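PDB 4DNG: putative aldehyde dehydrogenase AldY from Bacillus subtilis, which probably oxidises aldehydes to carboxylates with NAD+ as hydride acceptor, and may help protect cells against stress from ethanol and related compounds. Local coordinates for residues 77-82 / 187-192; 84-89 / 103-108; 109-114 / 156-161; 162-167 / 172-177. All coordinates share one frame; numbering follows the deposited sequence.

Contact 1: residues 77-82 / 187-192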
loop_
_atom_site.group_PDB
_atom_site.type_symbol
_atom_site.label_atom_id
_atom_site.label_comp_id
_atom_site.label_asym_id
_atom_site.label_seq_id
_atom_site.Cartn_x
_atom_site.Cartn_y
_atom_site.Cartn_z
ATOM N N GLY A 77 12.750 8.898 28.213
ATOM C CA GLY A 77 13.463 9.294 29.425
ATOM C C GLY A 77 14.738 8.500 29.616
ATOM O O GLY A 77 15.788 9.073 29.909
ATOM N N TYR A 78 14.646 7.181 29.442
ATOM C CA TYR A 78 15.823 6.315 29.491
ATOM C C TYR A 78 16.912 6.779 28.506
ATOM O O TYR A 78 18.105 6.799 28.844
ATOM C CB TYR A 78 15.448 4.844 29.221
ATOM C CG TYR A 78 16.617 3.886 29.314
ATOM C CD1 TYR A 78 17.444 3.631 28.206
ATOM C CD2 TYR A 78 16.914 3.253 30.517
ATOM C CE1 TYR A 78 18.533 2.767 28.309
ATOM C CE2 TYR A 78 17.983 2.377 30.630
ATOM C CZ TYR A 78 18.787 2.134 29.535
ATOM O OH TYR A 78 19.838 1.263 29.692
ATOM N N LEU A 79 16.511 7.163 27.302
ATOM C CA LEU A 79 17.508 7.490 26.262
ATOM C C LEU A 79 18.201 8.820 26.526
ATOM O O LEU A 79 19.383 8.979 26.220
ATOM C CB LEU A 79 16.896 7.494 24.860
ATOM C CG LEU A 79 16.148 6.249 24.359
ATOM C CD1 LEU A 79 15.434 6.518 23.028
ATOM C CD2 LEU A 79 17.059 5.042 24.211
ATOM N N HIS A 80 17.457 9.768 27.092
ATOM C CA HIS A 80 17.978 11.109 27.370
ATOM C C HIS A 80 18.896 11.117 28.591
ATOM O O HIS A 80 19.997 11.679 28.540
ATOM C CB HIS A 80 16.811 12.110 27.474
ATOM C CG HIS A 80 17.202 13.467 28.012
ATOM N ND1 HIS A 80 16.852 13.885 29.251
ATOM C CD2 HIS A 80 17.939 14.503 27.442
ATOM C CE1 HIS A 80 17.345 15.119 29.464
ATOM N NE2 HIS A 80 18.012 15.496 28.363
ATOM N N GLU A 81 18.454 10.477 29.681
ATOM C CA GLU A 81 19.278 10.266 30.881
ATOM C C GLU A 81 20.615 9.628 30.511
ATOM O O GLU A 81 21.658 9.996 31.039
ATOM C CB GLU A 81 18.537 9.363 31.887
ATOM C CG GLU A 81 19.280 9.120 33.196
ATOM C CD GLU A 81 19.569 10.413 33.920
ATOM O OE1 GLU A 81 18.636 11.235 34.036
ATOM O OE2 GLU A 81 20.722 10.615 34.357
ATOM N N ASN A 82 20.569 8.705 29.557
ATOM C CA ASN A 82 21.726 7.894 29.205
ATOM C C ASN A 82 22.421 8.336 27.933
ATOM O O ASN A 82 23.218 7.583 27.370
ATOM C CB ASN A 82 21.306 6.421 29.120
ATOM C CG ASN A 82 20.871 5.882 30.457
ATOM O OD1 ASN A 82 21.561 6.076 31.438
ATOM N ND2 ASN A 82 19.703 5.241 30.514
ATOM N N GLY A 187 18.972 -2.225 17.929
ATOM C CA GLY A 187 18.021 -3.131 18.590
ATOM C C GLY A 187 18.061 -3.193 20.100
ATOM O O GLY A 187 17.082 -2.876 20.768
ATOM N N THR A 188 19.192 -3.598 20.657
ATOM C CA THR A 188 19.194 -3.972 22.084
ATOM C C THR A 188 18.983 -2.792 23.039
ATOM O O THR A 188 18.275 -2.925 24.049
ATOM C CB THR A 188 20.445 -4.771 22.495
ATOM O OG1 THR A 188 21.623 -4.044 22.125
ATOM C CG2 THR A 188 20.456 -6.127 21.812
ATOM N N ILE A 189 19.592 -1.649 22.715
ATOM C CA ILE A 189 19.444 -0.441 23.518
ATOM C C ILE A 189 17.971 -0.028 23.545
ATOM O O ILE A 189 17.431 0.327 24.609
ATOM C CB ILE A 189 20.333 0.709 23.002
ATOM C CG1 ILE A 189 21.791 0.427 23.313
ATOM C CG2 ILE A 189 19.948 2.038 23.638
ATOM C CD1 ILE A 189 22.732 1.339 22.554
ATOM N N ILE A 190 17.327 -0.111 22.382
ATOM C CA ILE A 190 15.918 0.219 22.246
ATOM C C ILE A 190 15.093 -0.744 23.106
ATOM O O ILE A 190 14.236 -0.305 23.882
ATOM C CB ILE A 190 15.466 0.192 20.774
ATOM C CG1 ILE A 190 15.863 1.490 20.100
ATOM C CG2 ILE A 190 13.955 0.037 20.678
ATOM C CD1 ILE A 190 15.923 1.412 18.588
ATOM N N ALA A 191 15.371 -2.042 22.990
ATOM C CA ALA A 191 14.720 -3.037 23.868
ATOM C C ALA A 191 14.934 -2.722 25.348
ATOM O O ALA A 191 13.993 -2.767 26.153
ATOM C CB ALA A 191 15.185 -4.444 23.549
ATOM N N LYS A 192 16.156 -2.362 25.710
ATOM C CA LYS A 192 16.418 -2.002 27.107
ATOM C C LYS A 192 15.552 -0.808 27.568
ATOM O O LYS A 192 15.038 -0.779 28.687
ATOM C CB LYS A 192 17.911 -1.732 27.324
ATOM C CG LYS A 192 18.292 -1.459 28.769
ATOM C CD LYS A 192 18.613 -2.707 29.577
ATOM C CE LYS A 192 18.678 -2.389 31.077
ATOM N NZ LYS A 192 19.607 -1.284 31.485
#

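Contact 2: residues 84-89 / 103-108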
loop_
_atom_site.group_PDB
_atom_site.type_symbol
_atom_site.label_atom_id
_atom_site.label_comp_id
_atom_site.label_asym_id
_atom_site.label_seq_id
_atom_site.Cartn_x
_atom_site.Cartn_y
_atom_site.Cartn_z
ATOM N N ASP A 84 24.872 10.135 26.921
ATOM C CA ASP A 84 26.322 10.137 26.706
ATOM C C ASP A 84 26.888 8.771 26.320
ATOM O O ASP A 84 27.597 8.653 25.323
ATOM C CB ASP A 84 27.046 10.766 27.902
ATOM C CG ASP A 84 26.821 12.260 27.975
ATOM O OD1 ASP A 84 26.579 12.872 26.915
ATOM O OD2 ASP A 84 26.888 12.838 29.076
ATOM N N ASP A 85 26.540 7.754 27.106
ATOM C CA ASP A 85 26.908 6.364 26.843
ATOM C C ASP A 85 26.312 5.815 25.546
ATOM O O ASP A 85 26.943 5.024 24.849
ATOM C CB ASP A 85 26.476 5.495 28.025
ATOM C CG ASP A 85 27.136 5.921 29.342
ATOM O OD1 ASP A 85 28.343 6.257 29.317
ATOM O OD2 ASP A 85 26.454 5.912 30.400
ATOM N N ILE A 86 25.091 6.223 25.231
ATOM C CA ILE A 86 24.412 5.726 24.049
ATOM C C ILE A 86 25.121 6.280 22.820
ATOM O O ILE A 86 25.411 5.535 21.882
ATOM C CB ILE A 86 22.901 6.064 24.085
ATOM C CG1 ILE A 86 22.243 5.406 25.315
ATOM C CG2 ILE A 86 22.207 5.633 22.813
ATOM C CD1 ILE A 86 20.784 5.767 25.550
ATOM N N ILE A 87 25.440 7.573 22.857
ATOM C CA ILE A 87 26.103 8.258 21.744
ATOM C C ILE A 87 27.455 7.592 21.436
ATOM O O ILE A 87 27.743 7.222 20.297
ATOM C CB ILE A 87 26.183 9.794 21.988
ATOM C CG1 ILE A 87 24.792 10.421 21.761
ATOM C CG2 ILE A 87 27.232 10.472 21.098
ATOM C CD1 ILE A 87 24.654 11.875 22.167
ATOM N N MET A 88 28.243 7.388 22.479
ATOM C CA MET A 88 29.494 6.657 22.375
ATOM C C MET A 88 29.304 5.312 21.699
ATOM O O MET A 88 30.004 5.012 20.735
ATOM C CB MET A 88 30.150 6.481 23.751
ATOM C CG MET A 88 31.596 6.002 23.665
ATOM S SD MET A 88 32.635 7.021 22.578
ATOM C CE MET A 88 32.997 8.415 23.651
ATOM N N MET A 89 28.352 4.516 22.190
ATOM C CA MET A 89 28.088 3.192 21.622
ATOM C C MET A 89 27.625 3.205 20.143
ATOM O O MET A 89 28.101 2.389 19.346
ATOM C CB MET A 89 27.131 2.392 22.509
ATOM C CG MET A 89 26.899 0.954 22.039
ATOM S SD MET A 89 28.366 -0.096 21.947
ATOM C CE MET A 89 28.844 -0.146 23.667
ATOM N N ILE A 103 23.174 13.518 16.640
ATOM C CA ILE A 103 22.023 13.896 15.820
ATOM C C ILE A 103 21.048 12.722 15.761
ATOM O O ILE A 103 19.827 12.894 15.910
ATOM C CB ILE A 103 22.478 14.361 14.421
ATOM C CG1 ILE A 103 23.065 15.778 14.513
ATOM C CG2 ILE A 103 21.324 14.344 13.438
ATOM C CD1 ILE A 103 23.839 16.228 13.289
ATOM N N GLU A 104 21.600 11.523 15.594
ATOM C CA GLU A 104 20.794 10.319 15.528
ATOM C C GLU A 104 20.046 10.043 16.844
ATOM O O GLU A 104 18.831 9.733 16.821
ATOM C CB GLU A 104 21.632 9.116 15.115
ATOM C CG GLU A 104 20.753 7.940 14.734
ATOM C CD GLU A 104 21.497 6.773 14.106
ATOM O OE1 GLU A 104 22.600 6.970 13.529
ATOM O OE2 GLU A 104 20.945 5.647 14.184
ATOM N N LEU A 105 20.749 10.161 17.978
ATOM C CA LEU A 105 20.091 9.973 19.264
ATOM C C LEU A 105 19.021 11.028 19.470
ATOM O O LEU A 105 17.915 10.713 19.923
ATOM C CB LEU A 105 21.063 9.976 20.444
ATOM C CG LEU A 105 20.461 9.659 21.835
ATOM C CD1 LEU A 105 19.580 8.422 21.833
ATOM C CD2 LEU A 105 21.565 9.472 22.832
ATOM N N GLU A 106 19.346 12.273 19.135
ATOM C CA GLU A 106 18.344 13.341 19.184
ATOM C C GLU A 106 17.108 13.056 18.327
ATOM O O GLU A 106 15.979 13.140 18.821
ATOM C CB GLU A 106 18.959 14.711 18.904
ATOM C CG GLU A 106 19.512 15.325 20.188
ATOM C CD GLU A 106 20.579 16.374 19.960
ATOM O OE1 GLU A 106 20.726 16.859 18.819
ATOM O OE2 GLU A 106 21.278 16.717 20.936
ATOM N N GLN A 107 17.308 12.673 17.070
ATOM C CA GLN A 107 16.167 12.367 16.190
ATOM C C GLN A 107 15.283 11.239 16.693
ATOM O O GLN A 107 14.065 11.325 16.594
ATOM C CB GLN A 107 16.648 12.065 14.796
ATOM C CG GLN A 107 17.014 13.307 14.004
ATOM C CD GLN A 107 17.535 12.955 12.619
ATOM O OE1 GLN A 107 17.756 13.834 11.788
ATOM N NE2 GLN A 107 17.733 11.659 12.363
ATOM N N THR A 108 15.909 10.194 17.234
ATOM C CA THR A 108 15.243 9.062 17.909
ATOM C C THR A 108 14.324 9.515 19.066
ATOM O O THR A 108 13.187 9.062 19.182
ATOM C CB THR A 108 16.320 8.063 18.397
ATOM O OG1 THR A 108 17.107 7.641 17.272
ATOM C CG2 THR A 108 15.720 6.813 19.075
#

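Contact 3: residues 109-114 / 156-161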
loop_
_atom_site.group_PDB
_atom_site.type_symbol
_atom_site.label_atom_id
_atom_site.label_comp_id
_atom_site.label_asym_id
_atom_site.label_seq_id
_atom_site.Cartn_x
_atom_site.Cartn_y
_atom_site.Cartn_z
ATOM N N ILE A 109 14.823 10.426 19.894
ATOM C CA ILE A 109 14.046 11.079 20.932
ATOM C C ILE A 109 12.895 11.908 20.343
ATOM O O ILE A 109 11.742 11.826 20.808
ATOM C CB ILE A 109 14.975 11.960 21.783
ATOM C CG1 ILE A 109 15.862 11.064 22.661
ATOM C CG2 ILE A 109 14.192 12.993 22.589
ATOM C CD1 ILE A 109 17.172 11.701 23.084
ATOM N N ALA A 110 13.203 12.710 19.326
ATOM C CA ALA A 110 12.155 13.449 18.624
ATOM C C ALA A 110 11.006 12.514 18.199
ATOM O O ALA A 110 9.841 12.779 18.506
ATOM C CB ALA A 110 12.721 14.217 17.436
ATOM N N ILE A 111 11.344 11.404 17.552
ATOM C CA ILE A 111 10.343 10.403 17.158
ATOM C C ILE A 111 9.476 9.921 18.339
ATOM O O ILE A 111 8.254 9.811 18.210
ATOM C CB ILE A 111 11.000 9.219 16.440
ATOM C CG1 ILE A 111 11.482 9.645 15.059
ATOM C CG2 ILE A 111 10.045 8.050 16.308
ATOM C CD1 ILE A 111 12.616 8.796 14.525
ATOM N N LEU A 112 10.095 9.649 19.489
ATOM C CA LEU A 112 9.313 9.264 20.666
ATOM C C LEU A 112 8.416 10.401 21.176
ATOM O O LEU A 112 7.275 10.166 21.569
ATOM C CB LEU A 112 10.198 8.707 21.786
ATOM C CG LEU A 112 10.598 7.237 21.670
ATOM C CD1 LEU A 112 11.734 6.923 22.627
ATOM C CD2 LEU A 112 9.409 6.320 21.933
ATOM N N ASP A 113 8.931 11.629 21.157
ATOM C CA ASP A 113 8.138 12.813 21.512
ATOM C C ASP A 113 6.916 12.931 20.599
ATOM O O ASP A 113 5.841 13.308 21.041
ATOM C CB ASP A 113 8.987 14.087 21.398
ATOM C CG ASP A 113 10.017 14.230 22.526
ATOM O OD1 ASP A 113 9.903 13.519 23.551
ATOM O OD2 ASP A 113 10.953 15.064 22.382
ATOM N N GLU A 114 7.088 12.586 19.324
ATOM C CA GLU A 114 6.040 12.765 18.331
ATOM C C GLU A 114 4.958 11.720 18.531
ATOM O O GLU A 114 3.771 12.049 18.514
ATOM C CB GLU A 114 6.619 12.769 16.916
ATOM C CG GLU A 114 5.618 13.050 15.795
ATOM C CD GLU A 114 4.996 14.445 15.835
ATOM O OE1 GLU A 114 5.684 15.425 16.213
ATOM O OE2 GLU A 114 3.804 14.567 15.469
ATOM N N PRO A 156 21.007 3.089 12.200
ATOM C CA PRO A 156 20.233 1.962 12.763
ATOM C C PRO A 156 19.185 2.372 13.807
ATOM O O PRO A 156 18.071 1.872 13.771
ATOM C CB PRO A 156 21.318 1.106 13.441
ATOM C CG PRO A 156 22.441 2.068 13.707
ATOM C CD PRO A 156 22.447 2.926 12.470
ATOM N N MET A 157 19.532 3.262 14.734
ATOM C CA MET A 157 18.653 3.540 15.862
ATOM C C MET A 157 17.467 4.418 15.453
ATOM O O MET A 157 16.303 4.146 15.792
ATOM C CB MET A 157 19.424 4.184 17.007
ATOM C CG MET A 157 18.501 4.576 18.143
ATOM S SD MET A 157 19.290 5.167 19.637
ATOM C CE MET A 157 20.200 3.724 20.198
ATOM N N ASN A 158 17.777 5.470 14.711
ATOM C CA ASN A 158 16.772 6.360 14.196
ATOM C C ASN A 158 15.721 5.597 13.370
ATOM O O ASN A 158 14.516 5.718 13.632
ATOM C CB ASN A 158 17.482 7.446 13.385
ATOM C CG ASN A 158 16.537 8.317 12.606
ATOM O OD1 ASN A 158 15.690 8.998 13.176
ATOM N ND2 ASN A 158 16.689 8.316 11.286
ATOM N N LEU A 159 16.175 4.793 12.406
ATOM C CA LEU A 159 15.272 4.094 11.487
ATOM C C LEU A 159 14.453 3.003 12.165
ATOM O O LEU A 159 13.276 2.874 11.890
ATOM C CB LEU A 159 16.036 3.511 10.274
ATOM C CG LEU A 159 16.635 4.520 9.277
ATOM C CD1 LEU A 159 17.316 3.829 8.103
ATOM C CD2 LEU A 159 15.602 5.523 8.767
ATOM N N SER A 160 15.091 2.210 13.022
ATOM C CA SER A 160 14.396 1.273 13.875
ATOM C C SER A 160 13.265 1.976 14.651
ATOM O O SER A 160 12.099 1.556 14.594
ATOM C CB SER A 160 15.389 0.598 14.844
ATOM O OG SER A 160 16.353 -0.178 14.130
ATOM N N MET A 161 13.590 3.049 15.367
ATOM C CA MET A 161 12.585 3.703 16.201
ATOM C C MET A 161 11.497 4.351 15.324
ATOM O O MET A 161 10.346 4.521 15.747
ATOM C CB MET A 161 13.250 4.730 17.102
ATOM C CG MET A 161 12.326 5.428 18.066
ATOM S SD MET A 161 11.864 4.193 19.262
ATOM C CE MET A 161 13.345 4.170 20.279
#

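Contact 4: residues 162-167 / 172-177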
loop_
_atom_site.group_PDB
_atom_site.type_symbol
_atom_site.label_atom_id
_atom_site.label_comp_id
_atom_site.label_asym_id
_atom_site.label_seq_id
_atom_site.Cartn_x
_atom_site.Cartn_y
_atom_site.Cartn_z
ATOM N N ARG A 162 11.843 4.669 14.081
ATOM C CA ARG A 162 10.842 5.217 13.156
ATOM C C ARG A 162 9.719 4.214 12.920
ATOM O O ARG A 162 8.638 4.598 12.496
ATOM C CB ARG A 162 11.466 5.674 11.844
ATOM C CG ARG A 162 10.597 6.619 11.049
ATOM C CD ARG A 162 11.068 6.713 9.608
ATOM N NE ARG A 162 10.989 5.416 8.944
ATOM C CZ ARG A 162 11.658 5.102 7.838
ATOM N NH1 ARG A 162 11.535 3.894 7.299
ATOM N NH2 ARG A 162 12.462 5.992 7.277
ATOM N N SER A 163 9.955 2.940 13.225
ATOM C CA SER A 163 8.882 1.961 13.112
ATOM C C SER A 163 8.418 1.444 14.453
ATOM O O SER A 163 7.231 1.155 14.645
ATOM C CB SER A 163 9.279 0.793 12.214
ATOM O OG SER A 163 9.619 1.289 10.940
ATOM N N ILE A 164 9.352 1.294 15.374
ATOM C CA ILE A 164 9.009 0.780 16.688
ATOM C C ILE A 164 8.004 1.707 17.407
ATOM O O ILE A 164 6.953 1.258 17.876
ATOM C CB ILE A 164 10.279 0.512 17.514
ATOM C CG1 ILE A 164 11.019 -0.695 16.925
ATOM C CG2 ILE A 164 9.925 0.341 18.977
ATOM C CD1 ILE A 164 12.462 -0.842 17.361
ATOM N N ALA A 165 8.285 3.004 17.434
ATOM C CA ALA A 165 7.508 3.894 18.320
ATOM C C ALA A 165 6.042 4.135 17.881
ATOM O O ALA A 165 5.134 4.032 18.696
ATOM C CB ALA A 165 8.257 5.204 18.578
ATOM N N PRO A 166 5.803 4.447 16.594
ATOM C CA PRO A 166 4.398 4.479 16.149
ATOM C C PRO A 166 3.669 3.138 16.316
ATOM O O PRO A 166 2.520 3.105 16.760
ATOM C CB PRO A 166 4.497 4.838 14.665
ATOM C CG PRO A 166 5.956 4.818 14.321
ATOM C CD PRO A 166 6.708 5.036 15.595
ATOM N N ALA A 167 4.337 2.041 15.981
ATOM C CA ALA A 167 3.754 0.719 16.153
ATOM C C ALA A 167 3.206 0.538 17.565
ATOM O O ALA A 167 2.021 0.244 17.760
ATOM C CB ALA A 167 4.786 -0.350 15.863
ATOM N N ASN A 172 0.036 -1.776 18.442
ATOM C CA ASN A 172 0.601 -2.926 17.744
ATOM C C ASN A 172 1.695 -3.584 18.571
ATOM O O ASN A 172 2.128 -3.046 19.587
ATOM C CB ASN A 172 1.159 -2.506 16.384
ATOM C CG ASN A 172 0.146 -1.766 15.550
ATOM O OD1 ASN A 172 -0.827 -2.365 15.072
ATOM N ND2 ASN A 172 0.365 -0.451 15.369
ATOM N N SER A 173 2.114 -4.761 18.136
ATOM C CA SER A 173 3.312 -5.399 18.646
ATOM C C SER A 173 4.305 -5.454 17.497
ATOM O O SER A 173 3.958 -5.115 16.359
ATOM C CB SER A 173 2.999 -6.805 19.115
ATOM O OG SER A 173 2.765 -7.640 17.988
ATOM N N VAL A 174 5.527 -5.903 17.771
ATOM C CA VAL A 174 6.635 -5.687 16.834
ATOM C C VAL A 174 7.647 -6.804 16.976
ATOM O O VAL A 174 8.106 -7.118 18.084
ATOM C CB VAL A 174 7.351 -4.331 17.107
ATOM C CG1 VAL A 174 8.482 -4.041 16.103
ATOM C CG2 VAL A 174 6.347 -3.190 17.106
ATOM N N VAL A 175 7.994 -7.402 15.846
ATOM C CA VAL A 175 9.176 -8.218 15.776
ATOM C C VAL A 175 10.195 -7.487 14.923
ATOM O O VAL A 175 9.941 -7.182 13.739
ATOM C CB VAL A 175 8.853 -9.574 15.189
ATOM C CG1 VAL A 175 10.139 -10.378 14.949
ATOM C CG2 VAL A 175 7.879 -10.284 16.109
ATOM N N HIS A 176 11.345 -7.206 15.536
ATOM C CA HIS A 176 12.332 -6.289 14.963
ATOM C C HIS A 176 13.678 -6.935 14.772
ATOM O O HIS A 176 14.189 -7.600 15.696
ATOM C CB HIS A 176 12.484 -5.092 15.875
ATOM C CG HIS A 176 13.424 -4.055 15.340
ATOM N ND1 HIS A 176 13.240 -3.463 14.145
ATOM C CD2 HIS A 176 14.588 -3.511 15.872
ATOM C CE1 HIS A 176 14.239 -2.610 13.911
ATOM N NE2 HIS A 176 15.058 -2.633 14.977
ATOM N N LYS A 177 14.256 -6.745 13.579
ATOM C CA LYS A 177 15.558 -7.308 13.230
ATOM C C LYS A 177 16.554 -6.279 12.689
ATOM O O LYS A 177 16.432 -5.851 11.536
ATOM C CB LYS A 177 15.430 -8.442 12.211
ATOM C CG LYS A 177 16.775 -9.123 11.947
ATOM C CD LYS A 177 16.801 -9.812 10.596
ATOM C CE LYS A 177 18.222 -10.207 10.225
ATOM N NZ LYS A 177 19.053 -9.002 9.933
#

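Contact 1: residues 77-82 / 187-192
Y78, in the last turns of helix 65-81, reaches K192 of helix 183-196 through its phenol end. A chi1 of -178° swings the ring out from its own helix toward K192, where Y78 OH accepts a hydrogen bond from K192 NZ at 3.1 Å. The two side chains cross at about a right angle, and K192 CG also lies 3.7 Å from Y78 CZ, so the lysine meets the phenol with methylene as well as ammonium. L79 comes next and adds an apolar touch, its CD2 standing 4.2 Å from I189 CG2; L79 also packs on T108 and L112 of helix 98-118. At the end of the helix, N82 folds back over the tyrosine: its ND2 lies above the centre of the ring, 3.2 Å from the plane, and makes a weak bond to Y78 O. Were K192 shortened to an alanine, Y78 OH would probably lose this donor and the end of the ring its methylene packing. The contact thus joins two helices by aliphatic packing and a single polar bond, and the ammonium charge would be expected to polarise the buried phenol.

Contact 2: residues 84-89 / 103-108
I86, I87 and L105, which make the contact, are all branched aliphatics without a flat group, so flat groups matter only along its flank, on helix 98-118. There the peptide carbonyl of E104 is gripped from opposite faces of its plane by T108 N and T108 OG1, the hydroxyl standing 2.7 Å from E104 O and tilted 35° from that plane. The E104 carboxylate serves a different neighbour: its OE2 accepts hydrogen bonds from M157 N and N158 N at the start of helix 156-169. Across the contact itself, L105 CD2 does most of the touching. It comes within 3.5 Å of I87 CG1 and also meets I86 CB at 3.9 Å, while L105 CD1 touches I86 CG2 at 4.0 Å. A chi1 of -175° and a chi2 of 49° aim the CG-CD2 bond of the leucine at helix 83-94 and set CG-CD1 across that direction, and the side chain crosses each isoleucine at about a right angle. This is packing between consecutive helices, 83-94 and 98-118, linked by a short connection, and it brings the backbones near enough to place the CA atoms of I87 and L105 6.7 Å apart. A salt bridge between E106 OE2 and R83 NH2 lies nearby, at the more exposed side. On the inner side, I86 continues onto F3, M157 and L79, extending the apolar layer toward helices 156-169 and 65-81.

Contact 3: residues 109-114 / 156-161
N158 meets I111 through the oxygen of its amide, with OD1 3.4 Å from I111 CD1. The same methyl also lies 3.7 Å from N158 O, so the end of the isoleucine rests against both the side-chain and the backbone carbonyl oxygen of one residue; the two side chains cross at about a right angle. One turn further on, M161 points at helix 98-118 and touches two residues of it. I111 CG2 sits 3.6 Å from M161 O and 3.9 Å from M161 CG, the side chains sliding past each other in opposite directions. Bends at chi2 (70°) and chi3 (78°) fold the thioether of M161 over toward L112, leaving SD 4.1 Å from L112 CG and CE 4.0 Å from L112 CD1. I111 therefore fills the interval between N158 and M161, while L112 closes over the far end of the methionine. Without CG2 and CD1, as with an alanine at I111, M161 CG and N158 OD1 would probably lose their cover between the helices. Behind this interface, M161 packs on I190 of helix 183-196 and L112 on helix 65-81. The segments run nearly parallel, 15° apart in direction with axes 9.8 Å from each other, as helices packed side by side on one face of the NAD-binding domain. Helix 156-169 begins at the proline of an Asn-Phe-Pro sequence whose asparagine lines the oxyanion hole in related aldehyde dehydrogenases, and the N158 side chain lies about 7 Å from that of E253, a predicted active-site residue.

Contact 4: residues 162-167 / 172-177
Hydrogen bonds link A167 and N172, where the chain turns from helix into strand. A167 O is held twice by the one asparagine: N172 N reaches it at 2.9 Å, and N172 ND2 at 3.0 Å, in the carbonyl plane on a lone pair. With CG beside the backbone N (chi1 -53°), the amide folds back next to its own peptide nitrogen, bringing both donors to the same oxygen. N172 OD1 is occupied by G145 N, and ND2 also donates to F468 O, which fixes the orientation of this buried amide. The aromatic interaction is a CH-pi contact: I164 CD1 stands over one face of the H176 imidazole, 3.9 Å from its centroid and 15° off the normal. The rotation of this ring is set by hydrogen bonds beyond the contact, including one between H176 ND1 and S149 OG. Apolar packing fills the space between, with A167 CB 3.5 Å from V174 CG2 and I164 CG1 looser at 4.3 Å from V174 CG1. Helix and strand run almost antiparallel, 163° apart, as the second half of a beta-alpha-beta crossover that leads from strand 135-150 through helix 156-169 to its parallel neighbour, strand 173-177.

Contacts 1, 2 and 4 are buried, whereas contact 3 is only partly so, and contact 1 reaches toward the surface through its partly exposed lysine. Helix 98-118 serves contacts 2 and 3 in succession, and helix 156-169 serves contacts 3 and 4, so these three run as a chain from the helical layer to the sheet. Contact 1 bridges helices 65-81 and 183-196 and touches all the others, with I190 meeting both M161 and I164. Chemistry follows place: helix against helix is aliphatic in contact 2, gains sulfur and amide oxygen in contact 3 and a charged donor in contact 1, while helix against strand in contact 4 adds backbone and imidazole interactions.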